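Local coordinates for adenosine kinase (Trypanosoma brucei, PDB 2XTB), which probably catalyses the ATP-dependent phosphorylation of adenosine to AMP in purine salvage, with magnesium as cofactor, at residues Q13-L18 with T172-V177; S199-M204 with R225-E230. All blocks are in the same frame, centred on the assembly; numbering follows the deposited sequence.

Contact 1. Residues Q13-L18 with T172-V177; sequences QCNPLL and TLTVDV. With KRM (4-[5-(4-phenoxyphenyl)-1H-pyrazol-3-yl]morpholine), chain B.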
# COMPACT_ATOMS: atom_id res chain seq x y z
N GLN A 13 -3.62 7.41 -1.15
CA GLN A 13 -4.88 7.17 -0.48
C GLN A 13 -5.04 5.70 -0.13
O GLN A 13 -4.78 4.83 -0.96
CB GLN A 13 -6.05 7.67 -1.31
CG GLN A 13 -7.40 7.62 -0.60
CD GLN A 13 -8.41 8.60 -1.15
OE1 GLN A 13 -9.60 8.31 -1.23
NE2 GLN A 13 -7.93 9.78 -1.55
N CYS A 14 -5.45 5.44 1.11
CA CYS A 14 -5.62 4.08 1.60
C CYS A 14 -6.39 4.07 2.91
O CYS A 14 -6.87 5.11 3.38
CB CYS A 14 -4.26 3.39 1.77
SG CYS A 14 -4.34 1.60 1.95
N ASN A 15 -6.50 2.88 3.50
CA ASN A 15 -7.11 2.69 4.81
C ASN A 15 -6.05 2.71 5.92
O ASN A 15 -5.28 1.75 6.05
CB ASN A 15 -7.90 1.37 4.83
CG ASN A 15 -9.06 1.36 3.84
OD1 ASN A 15 -9.36 2.37 3.19
ND2 ASN A 15 -9.72 0.22 3.72
N PRO A 16 -6.00 3.80 6.71
CA PRO A 16 -4.98 3.90 7.75
C PRO A 16 -5.30 3.07 8.99
O PRO A 16 -6.36 3.22 9.58
CB PRO A 16 -4.96 5.40 8.08
CG PRO A 16 -6.29 5.91 7.68
CD PRO A 16 -6.89 4.97 6.68
N LEU A 17 -4.37 2.19 9.35
CA LEU A 17 -4.50 1.38 10.56
C LEU A 17 -3.31 1.61 11.48
O LEU A 17 -2.19 1.76 11.01
CB LEU A 17 -4.60 -0.11 10.23
CG LEU A 17 -5.61 -0.63 9.20
CD1 LEU A 17 -5.48 -2.13 9.08
CD2 LEU A 17 -7.04 -0.26 9.56
N LEU A 18 -3.55 1.66 12.78
CA LEU A 18 -2.46 1.72 13.74
C LEU A 18 -2.08 0.31 14.13
O LEU A 18 -2.88 -0.43 14.71
CB LEU A 18 -2.86 2.53 14.99
CG LEU A 18 -1.77 2.82 16.03
CD1 LEU A 18 -0.85 3.92 15.56
CD2 LEU A 18 -2.37 3.17 17.38
N THR A 172 -8.90 0.78 -1.50
CA THR A 172 -9.70 2.00 -1.65
C THR A 172 -10.97 1.76 -2.46
O THR A 172 -11.94 2.51 -2.35
CB THR A 172 -8.89 3.11 -2.35
OG1 THR A 172 -8.40 2.63 -3.60
CG2 THR A 172 -7.73 3.55 -1.48
N LEU A 173 -10.95 0.69 -3.26
CA LEU A 173 -12.08 0.27 -4.08
C LEU A 173 -13.14 -0.48 -3.27
O LEU A 173 -14.29 -0.61 -3.71
CB LEU A 173 -11.60 -0.60 -5.24
CG LEU A 173 -10.45 -0.07 -6.10
CD1 LEU A 173 -9.67 -1.21 -6.73
CD2 LEU A 173 -10.95 0.89 -7.17
N THR A 174 -12.75 -0.97 -2.10
CA THR A 174 -13.67 -1.64 -1.18
C THR A 174 -14.50 -0.63 -0.39
O THR A 174 -15.56 -0.97 0.14
CB THR A 174 -12.95 -2.57 -0.19
OG1 THR A 174 -12.06 -1.81 0.63
CG2 THR A 174 -12.16 -3.65 -0.93
N VAL A 175 -14.00 0.60 -0.30
CA VAL A 175 -14.67 1.68 0.42
C VAL A 175 -15.69 2.37 -0.50
O VAL A 175 -16.89 2.12 -0.39
CB VAL A 175 -13.65 2.71 1.00
CG1 VAL A 175 -14.36 3.77 1.83
CG2 VAL A 175 -12.60 2.02 1.84
N ASP A 176 -15.20 3.23 -1.40
CA ASP A 176 -16.04 3.94 -2.36
C ASP A 176 -15.23 4.33 -3.60
O ASP A 176 -14.30 5.13 -3.51
CB ASP A 176 -16.70 5.17 -1.72
CG ASP A 176 -17.69 5.87 -2.65
OD1 ASP A 176 -18.02 5.34 -3.74
OD2 ASP A 176 -18.14 6.98 -2.29
N VAL A 177 -15.62 3.77 -4.74
CA VAL A 177 -14.89 3.96 -5.99
C VAL A 177 -14.81 5.42 -6.43
O VAL A 177 -13.79 5.85 -6.98
CB VAL A 177 -15.48 3.05 -7.13
CG1 VAL A 177 -16.89 3.49 -7.54
CG2 VAL A 177 -14.54 2.99 -8.32
C24 KRM B . -6.23 -1.93 4.92
C23 KRM B . -4.76 -1.73 4.59
O22 KRM B . -3.99 -2.70 5.29
C21 KRM B . -4.22 -4.01 4.79
C20 KRM B . -5.67 -4.43 5.06
N19 KRM B . -6.58 -3.34 4.69
C16 KRM B . -7.81 -3.62 4.14
C15 KRM B . -8.45 -4.85 4.19
N17 KRM B . -8.53 -2.67 3.53
N18 KRM B . -9.71 -3.32 3.14
C14 KRM B . -9.67 -4.62 3.53
C11 KRM B . -10.76 -5.61 3.28
C10 KRM B . -10.71 -6.91 3.79
C9 KRM B . -11.76 -7.80 3.54
C12 KRM B . -11.87 -5.21 2.52
C13 KRM B . -12.91 -6.11 2.26
C8 KRM B . -12.86 -7.41 2.77
O7 KRM B . -13.91 -8.26 2.50
C6 KRM B . -13.82 -9.63 2.49
C1 KRM B . -14.32 -10.37 3.56
C5 KRM B . -13.23 -10.30 1.41
C4 KRM B . -13.15 -11.70 1.41
C3 KRM B . -13.65 -12.43 2.49
C2 KRM B . -14.24 -11.77 3.57
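The adenosine-binding pocket is bordered here by N15, whose amide reaches both the bound ligand KRM and V175. N15 is one of the residues seen to bind adenosine. With CG beside its own backbone N (chi1 -63°), the amide sends ND2 to N17 of the KRM pyrazole at 3.1 Å, a weak hydrogen bond bent to 129° at the hydrogen. The oxygen side of the same amide meets one methyl of V175 in a van der Waals contact, with OD1 3.5 Å from CG2; the two side chains run past each other in opposite directions. An asparagine suits this place because its short side chain presents an amide donor to the pyrazole nitrogen.

Topology brings the segments together: Q13 ends strand 10-13 and T172 follows strand 165-169, parallel neighbours in the central sheet of this PfkB-type kinase. Where the strands give out, T172 CG2 lies against the backbone of the other segment, 3.3 Å from Q13 O and 3.8 Å from C14 CA. The T172 hydroxyl bonds S169 O, leaving the methyl for this packing. T174 likewise turns OG1 back to F171 O, and its CG2 touches KRM C12 at 3.8 Å.

Contact 2. Residues S199-M204 with R225-E230; sequences SAPFIM and RHEAKE. With KRM (4-[5-(4-phenoxyphenyl)-1H-pyrazol-3-yl]morpholine), chain B.
Carbon packing of P201 and M204 on H226, E227 and E230, partly against backbone carbonyls, joins the two helices. The proline ring crosses the E227 chain, CD 4.0 Å from E227 CG, and its CG lies 4.0 Å from H226 O. A proline fits the first turn of helix 201-206, where its missing N-H costs no helix bond. M204 is bent at chi2 (65°) and chi3 (74°), which curls its methyl back over the other backbone: CE lies 3.3 Å from E227 O. Its CB rests 3.7 Å from CG of E230, whose aliphatic part lies beside P201 O, while E230 OE1 goes to N233.

The polar approaches centre on E227, yet no hydrogen bond spans the segments. Its extended chain carries the carboxylate alongside S199, where OE1 comes within 3.2 Å of S199 N at too poor an angle for a bond; that N-H is taken by N197 OD1. E227 OE2 and S199 O, 3.0 Å apart, are two acceptors side by side, whereas OE1 is held by a hydrogen bond to a residue adjoining the segments. N224 and E227 form the N-X-X-E signature of PfkB kinases, which in relatives helps to organise magnesium and phosphate; N224 OD1 accepts from E227 N at the start of helix 225-235, tying this ADP-binding residue to the glutamate.

The ligand is met by F202: its ring has KRM C5 over one face, offset to the rim, and CZ is 3.6 Å from KRM C10.

Helices 201-206 and 225-235 pack just beyond the parallel neighbouring strands 193-197 and 220-224, with helix 172-175 against I203 and helix 242-251 against R225 and A228.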
# COMPACT_ATOMS: atom_id res chain seq x y z
N SER A 199 -3.20 -5.09 -4.59
CA SER A 199 -3.31 -5.25 -3.13
C SER A 199 -3.67 -6.63 -2.57
O SER A 199 -3.09 -7.06 -1.57
CB SER A 199 -4.20 -4.16 -2.51
OG SER A 199 -3.47 -2.96 -2.35
N ALA A 200 -4.62 -7.31 -3.21
CA ALA A 200 -5.08 -8.63 -2.77
C ALA A 200 -5.93 -9.30 -3.84
O ALA A 200 -6.67 -8.62 -4.56
CB ALA A 200 -5.86 -8.50 -1.48
N PRO A 201 -5.84 -10.64 -3.96
CA PRO A 201 -6.65 -11.37 -4.94
C PRO A 201 -8.15 -11.09 -4.87
O PRO A 201 -8.80 -11.00 -5.91
CB PRO A 201 -6.36 -12.84 -4.61
CG PRO A 201 -5.01 -12.82 -3.99
CD PRO A 201 -4.95 -11.55 -3.20
N PHE A 202 -8.69 -10.92 -3.66
CA PHE A 202 -10.13 -10.74 -3.49
C PHE A 202 -10.67 -9.45 -4.13
O PHE A 202 -11.86 -9.34 -4.39
CB PHE A 202 -10.57 -10.87 -2.02
CG PHE A 202 -10.12 -9.74 -1.14
CD1 PHE A 202 -10.85 -8.55 -1.08
CD2 PHE A 202 -8.99 -9.87 -0.34
CE1 PHE A 202 -10.44 -7.50 -0.26
CE2 PHE A 202 -8.58 -8.83 0.49
CZ PHE A 202 -9.30 -7.64 0.53
N ILE A 203 -9.77 -8.49 -4.38
CA ILE A 203 -10.13 -7.25 -5.08
C ILE A 203 -10.61 -7.58 -6.49
O ILE A 203 -11.67 -7.11 -6.91
CB ILE A 203 -8.94 -6.25 -5.15
CG1 ILE A 203 -8.45 -5.86 -3.75
CG2 ILE A 203 -9.29 -5.02 -6.00
CD1 ILE A 203 -9.47 -5.12 -2.89
N MET A 204 -9.83 -8.40 -7.20
CA MET A 204 -10.17 -8.84 -8.55
C MET A 204 -11.37 -9.78 -8.60
O MET A 204 -12.05 -9.89 -9.62
CB MET A 204 -8.96 -9.50 -9.23
CG MET A 204 -7.91 -8.53 -9.73
SD MET A 204 -7.09 -7.60 -8.41
CE MET A 204 -6.04 -8.87 -7.71
N ARG A 225 2.48 -12.12 -7.77
CA ARG A 225 2.08 -13.29 -8.56
C ARG A 225 0.62 -13.69 -8.36
O ARG A 225 -0.08 -13.99 -9.33
CB ARG A 225 2.99 -14.49 -8.24
CG ARG A 225 2.67 -15.75 -9.05
CD ARG A 225 3.31 -17.00 -8.48
NE ARG A 225 4.75 -17.07 -8.75
CZ ARG A 225 5.70 -16.83 -7.85
NH1 ARG A 225 5.37 -16.51 -6.60
NH2 ARG A 225 6.97 -16.91 -8.20
N HIS A 226 0.18 -13.71 -7.11
CA HIS A 226 -1.16 -14.18 -6.76
C HIS A 226 -2.24 -13.17 -7.14
O HIS A 226 -3.33 -13.54 -7.57
CB HIS A 226 -1.23 -14.52 -5.26
CG HIS A 226 -0.29 -15.61 -4.86
ND1 HIS A 226 0.95 -15.36 -4.30
CD2 HIS A 226 -0.40 -16.96 -4.95
CE1 HIS A 226 1.56 -16.50 -4.06
NE2 HIS A 226 0.77 -17.49 -4.45
N GLU A 227 -1.91 -11.89 -6.99
CA GLU A 227 -2.77 -10.79 -7.41
C GLU A 227 -2.83 -10.74 -8.94
O GLU A 227 -3.89 -10.52 -9.51
CB GLU A 227 -2.27 -9.47 -6.82
CG GLU A 227 -2.38 -9.39 -5.30
CD GLU A 227 -1.50 -8.32 -4.65
OE1 GLU A 227 -1.06 -7.37 -5.34
OE2 GLU A 227 -1.24 -8.43 -3.43
N ALA A 228 -1.69 -10.97 -9.58
CA ALA A 228 -1.59 -11.01 -11.04
C ALA A 228 -2.44 -12.13 -11.64
O ALA A 228 -3.11 -11.95 -12.66
CB ALA A 228 -0.14 -11.17 -11.47
N LYS A 229 -2.42 -13.30 -10.99
CA LYS A 229 -3.13 -14.48 -11.47
C LYS A 229 -4.65 -14.33 -11.39
O LYS A 229 -5.36 -14.70 -12.33
CB LYS A 229 -2.63 -15.73 -10.73
CG LYS A 229 -3.42 -17.02 -11.00
CD LYS A 229 -3.38 -17.45 -12.46
CE LYS A 229 -4.23 -18.69 -12.68
NZ LYS A 229 -4.36 -19.03 -14.12
N GLU A 230 -5.14 -13.76 -10.29
CA GLU A 230 -6.58 -13.53 -10.12
C GLU A 230 -7.08 -12.43 -11.06
O GLU A 230 -8.26 -12.39 -11.42
CB GLU A 230 -6.90 -13.20 -8.66
CG GLU A 230 -8.39 -13.03 -8.33
CD GLU A 230 -9.23 -14.24 -8.71
OE1 GLU A 230 -8.82 -15.39 -8.43
OE2 GLU A 230 -10.32 -14.03 -9.28
C24 KRM B . -6.23 -1.93 4.92
C23 KRM B . -4.76 -1.73 4.59
O22 KRM B . -3.99 -2.70 5.29
C21 KRM B . -4.22 -4.01 4.79
C20 KRM B . -5.67 -4.43 5.06
N19 KRM B . -6.58 -3.34 4.69
C16 KRM B . -7.81 -3.62 4.14
C15 KRM B . -8.45 -4.85 4.19
N17 KRM B . -8.53 -2.67 3.53
N18 KRM B . -9.71 -3.32 3.14
C14 KRM B . -9.67 -4.62 3.53
C11 KRM B . -10.76 -5.61 3.28
C10 KRM B . -10.71 -6.91 3.79
C9 KRM B . -11.76 -7.80 3.54
C12 KRM B . -11.87 -5.21 2.52
C13 KRM B . -12.91 -6.11 2.26
C8 KRM B . -12.86 -7.41 2.77
O7 KRM B . -13.91 -8.26 2.50
C6 KRM B . -13.82 -9.63 2.49
C1 KRM B . -14.32 -10.37 3.56
C5 KRM B . -13.23 -10.30 1.41
C4 KRM B . -13.15 -11.70 1.41
C3 KRM B . -13.65 -12.43 2.49
C2 KRM B . -14.24 -11.77 3.57

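Contacts 1 and 2, whose centres lie about 17 Å apart, follow one another along the chain and meet through helix 172-175. T174 CG2 packs on I203 CD1 at 3.6 Å, and L173 CD1 on I203 CG2 at 3.9 Å. Both contacts also border KRM: 13-18 with 172-177 meets its morpholine, pyrazole and central phenyl ring, while F202 of contact 2 covers the phenoxyphenyl part; S66 N adds a hydrogen bond from elsewhere. F171, an adenosine-binding residue, lies near N15 of contact 1 and touches S199 and F202 of contact 2. Contact 1 holds N15 of the adenosine site, and contact 2 runs from the F171 side of that site to E227 beside N224, which binds ADP.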